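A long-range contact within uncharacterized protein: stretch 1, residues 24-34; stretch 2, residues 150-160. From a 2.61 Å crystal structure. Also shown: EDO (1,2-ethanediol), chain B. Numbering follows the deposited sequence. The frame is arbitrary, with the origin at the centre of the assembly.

Stretch 1 (24-34) DGVTTIYVRYK
Stretch 2, residues 150-160: ALLKVVPFNNY

Strands 27-32 and 150-157 run parallel, their axes 32° apart and 4.5 Å at closest approach, with extended backbones (phi/psi -117/142 at Ile-29, -84/117 at Val-154). The register pairs Thr-27 with Leu-152 (CA-CA 5.1 Å) through Arg-32 with Phe-157 (CA-CA 4.8 Å). N-H...O hydrogen bonds alternate as in a parallel ladder, each odd residue from Thr-27 to Val-31 donating to one residue and accepting from the residue two further on: Thr-27 N to Leu-151 O 2.7 Å, Lys-153 N to Thr-27 O 2.8 Å; Ile-29 N to Lys-153 O 3.0 Å, Val-155 N to Ile-29 O 2.9 Å; Val-31 N to Val-155 O 3.1 Å, Phe-157 N to Val-31 O 2.9 Å. Tyr-33 N to Phe-157 O, 2.9 Å, extends it.

On the face of Ile-29 and Val-31, the Ile-29 side chain (chi1 p, chi2 t) points CD1 into the notch formed by Leu-152 and Val-154, 4.1 Å from Leu-152 CD1 and 4.4 Å from Val-154 CG2. Val-31 (m) sets CG2 4.2 Å from Val-154 CG1 and 4.4 Å from Pro-156 CB.

On the other face, Phe-157 (chi1 74°, chi2 -91°) brings its ring nearer the partner strand; stretch 1 covers 115 Å² of the residue, the largest value in the contact. Arg-32 CB lies over one ring face, 4.0 Å from the Phe-157 centroid and 26° off the normal, a CH-pi contact; Tyr-30 CB lies 3.9 Å from Phe-157 CD1. Beyond the ring, Arg-32 NH2 donates to Asn-159 OD1 (2.8 Å).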

# COMPACT_ATOMS: atom_id res chain seq x y z
N ASP A 24 -5.58 20.35 16.26
CA ASP A 24 -6.93 20.95 16.48
C ASP A 24 -8.13 19.97 16.24
O ASP A 24 -9.25 20.21 16.72
CB ASP A 24 -7.10 22.19 15.57
CG ASP A 24 -6.71 21.91 14.10
OD1 ASP A 24 -6.41 20.72 13.77
OD2 ASP A 24 -6.70 22.86 13.28
N GLY A 25 -7.89 18.90 15.48
CA GLY A 25 -8.95 17.93 15.21
C GLY A 25 -9.11 17.62 13.75
O GLY A 25 -10.00 16.84 13.36
N VAL A 26 -8.21 18.17 12.92
CA VAL A 26 -8.25 17.95 11.47
C VAL A 26 -7.27 16.86 11.01
O VAL A 26 -6.11 16.86 11.40
CB VAL A 26 -7.95 19.27 10.72
CG1 VAL A 26 -7.46 18.99 9.35
CG2 VAL A 26 -9.19 20.12 10.69
N THR A 27 -7.77 15.94 10.18
CA THR A 27 -6.95 14.87 9.61
C THR A 27 -6.58 15.22 8.18
O THR A 27 -7.45 15.49 7.35
CB THR A 27 -7.72 13.54 9.60
OG1 THR A 27 -7.99 13.11 10.94
CG2 THR A 27 -6.93 12.47 8.89
N THR A 28 -5.29 15.21 7.88
CA THR A 28 -4.84 15.57 6.55
C THR A 28 -4.80 14.34 5.70
O THR A 28 -4.14 13.39 6.04
CB THR A 28 -3.39 16.19 6.57
OG1 THR A 28 -3.34 17.32 7.43
CG2 THR A 28 -2.98 16.62 5.17
N ILE A 29 -5.49 14.37 4.58
CA ILE A 29 -5.36 13.29 3.63
C ILE A 29 -4.79 13.78 2.31
O ILE A 29 -5.09 14.90 1.86
CB ILE A 29 -6.69 12.51 3.43
CG1 ILE A 29 -7.72 13.34 2.70
CG2 ILE A 29 -7.23 12.06 4.75
CD1 ILE A 29 -8.98 12.54 2.41
N TYR A 30 -3.94 12.95 1.71
CA TYR A 30 -3.26 13.28 0.47
C TYR A 30 -3.85 12.51 -0.66
O TYR A 30 -3.89 11.29 -0.63
CB TYR A 30 -1.77 12.94 0.62
CG TYR A 30 -1.07 13.77 1.68
CD1 TYR A 30 -0.57 15.04 1.38
CD2 TYR A 30 -0.99 13.34 3.00
CE1 TYR A 30 0.04 15.82 2.34
CE2 TYR A 30 -0.37 14.12 3.98
CZ TYR A 30 0.13 15.37 3.64
OH TYR A 30 0.73 16.17 4.60
N VAL A 31 -4.32 13.23 -1.68
CA VAL A 31 -4.88 12.57 -2.87
C VAL A 31 -4.19 13.06 -4.12
O VAL A 31 -3.97 14.25 -4.29
CB VAL A 31 -6.38 12.82 -2.99
CG1 VAL A 31 -7.04 12.59 -1.65
CG2 VAL A 31 -6.64 14.21 -3.44
N ARG A 32 -3.80 12.13 -4.98
CA ARG A 32 -3.07 12.50 -6.18
C ARG A 32 -4.00 13.04 -7.24
O ARG A 32 -5.04 12.46 -7.52
CB ARG A 32 -2.28 11.30 -6.73
CG ARG A 32 -1.70 11.54 -8.14
CD ARG A 32 -0.70 10.45 -8.56
NE ARG A 32 0.69 10.89 -8.40
CZ ARG A 32 1.60 10.30 -7.62
NH1 ARG A 32 1.30 9.23 -6.91
NH2 ARG A 32 2.83 10.78 -7.57
N TYR A 33 -3.63 14.19 -7.81
CA TYR A 33 -4.35 14.74 -8.94
C TYR A 33 -3.93 13.97 -10.17
O TYR A 33 -2.79 14.07 -10.60
CB TYR A 33 -4.02 16.22 -9.11
CG TYR A 33 -4.93 16.94 -10.08
CD1 TYR A 33 -4.87 16.69 -11.46
CD2 TYR A 33 -5.85 17.88 -9.64
CE1 TYR A 33 -5.72 17.35 -12.36
CE2 TYR A 33 -6.71 18.55 -10.53
CZ TYR A 33 -6.64 18.28 -11.88
OH TYR A 33 -7.48 18.94 -12.76
N LYS A 34 -4.83 13.18 -10.73
CA LYS A 34 -4.49 12.33 -11.88
C LYS A 34 -5.10 12.82 -13.19
O LYS A 34 -4.67 13.84 -13.74
CB LYS A 34 -4.90 10.87 -11.62
CG LYS A 34 -3.76 9.98 -11.13
CD LYS A 34 -4.22 8.51 -10.95
CE LYS A 34 -5.22 8.38 -9.78
NZ LYS A 34 -5.47 6.96 -9.40
N ALA A 150 -15.07 13.11 11.49
CA ALA A 150 -13.85 13.09 10.71
C ALA A 150 -13.75 14.43 9.96
O ALA A 150 -14.66 14.81 9.24
CB ALA A 150 -13.85 11.93 9.75
N LEU A 151 -12.69 15.17 10.22
CA LEU A 151 -12.49 16.45 9.54
C LEU A 151 -11.34 16.30 8.57
O LEU A 151 -10.15 16.46 8.93
CB LEU A 151 -12.23 17.56 10.54
CG LEU A 151 -13.36 17.73 11.58
CD1 LEU A 151 -12.99 18.80 12.63
CD2 LEU A 151 -14.68 18.08 10.88
N LEU A 152 -11.70 15.97 7.33
CA LEU A 152 -10.73 15.68 6.31
C LEU A 152 -10.20 16.95 5.62
O LEU A 152 -10.94 17.63 4.90
CB LEU A 152 -11.35 14.74 5.28
CG LEU A 152 -11.98 13.45 5.83
CD1 LEU A 152 -12.38 12.55 4.69
CD2 LEU A 152 -11.03 12.73 6.75
N LYS A 153 -8.92 17.26 5.84
CA LYS A 153 -8.23 18.33 5.09
C LYS A 153 -7.66 17.70 3.84
O LYS A 153 -6.63 17.01 3.88
CB LYS A 153 -7.12 18.95 5.95
CG LYS A 153 -6.43 20.21 5.36
CD LYS A 153 -5.15 20.53 6.14
CE LYS A 153 -4.38 21.64 5.55
NZ LYS A 153 -3.09 21.78 6.24
N VAL A 154 -8.34 17.90 2.73
CA VAL A 154 -7.99 17.25 1.48
C VAL A 154 -6.90 18.02 0.80
O VAL A 154 -7.07 19.19 0.48
CB VAL A 154 -9.22 17.16 0.55
CG1 VAL A 154 -8.91 16.29 -0.65
CG2 VAL A 154 -10.42 16.60 1.32
N VAL A 155 -5.74 17.39 0.63
CA VAL A 155 -4.59 18.03 -0.00
C VAL A 155 -4.22 17.29 -1.29
O VAL A 155 -3.58 16.24 -1.25
CB VAL A 155 -3.36 18.04 0.92
CG1 VAL A 155 -2.20 18.73 0.24
CG2 VAL A 155 -3.69 18.73 2.27
N PRO A 156 -4.66 17.81 -2.43
CA PRO A 156 -4.26 17.23 -3.69
C PRO A 156 -2.76 17.34 -3.87
O PRO A 156 -2.14 18.23 -3.28
CB PRO A 156 -4.97 18.10 -4.71
CG PRO A 156 -5.99 18.91 -3.91
CD PRO A 156 -5.45 19.04 -2.60
N PHE A 157 -2.18 16.45 -4.64
CA PHE A 157 -0.76 16.53 -4.90
C PHE A 157 -0.40 15.93 -6.25
O PHE A 157 -1.07 15.04 -6.74
CB PHE A 157 0.02 15.83 -3.78
CG PHE A 157 -0.05 14.32 -3.83
CD1 PHE A 157 -1.03 13.63 -3.13
CD2 PHE A 157 0.89 13.58 -4.53
CE1 PHE A 157 -1.08 12.24 -3.15
CE2 PHE A 157 0.83 12.19 -4.56
CZ PHE A 157 -0.15 11.52 -3.85
N ASN A 158 0.64 16.47 -6.86
CA ASN A 158 1.22 15.88 -8.07
C ASN A 158 2.69 15.65 -7.81
O ASN A 158 3.14 15.77 -6.66
CB ASN A 158 0.98 16.79 -9.29
CG ASN A 158 1.48 18.23 -9.06
OD1 ASN A 158 2.39 18.48 -8.24
ND2 ASN A 158 0.90 19.18 -9.82
N ASN A 159 3.43 15.31 -8.82
CA ASN A 159 4.85 15.05 -8.64
C ASN A 159 5.67 16.32 -8.33
O ASN A 159 6.87 16.23 -8.09
CB ASN A 159 5.43 14.38 -9.89
CG ASN A 159 4.93 12.98 -10.07
OD1 ASN A 159 4.61 12.31 -9.11
ND2 ASN A 159 4.88 12.53 -11.30
N TYR A 160 5.03 17.49 -8.32
CA TYR A 160 5.76 18.73 -8.22
C TYR A 160 5.27 19.64 -7.10
O TYR A 160 5.71 20.77 -7.01
CB TYR A 160 5.66 19.47 -9.55
CG TYR A 160 6.00 18.62 -10.77
CD1 TYR A 160 7.30 18.27 -11.06
CD2 TYR A 160 5.00 18.16 -11.62
CE1 TYR A 160 7.62 17.47 -12.17
CE2 TYR A 160 5.31 17.36 -12.74
CZ TYR A 160 6.62 17.04 -13.01
OH TYR A 160 6.94 16.28 -14.09
C1 EDO B . -2.53 21.01 12.96
O1 EDO B . -3.64 20.99 13.88
C2 EDO B . -3.02 20.70 11.54
O2 EDO B . -3.78 19.49 11.54
O HOH W 1 -10.31 14.28 11.86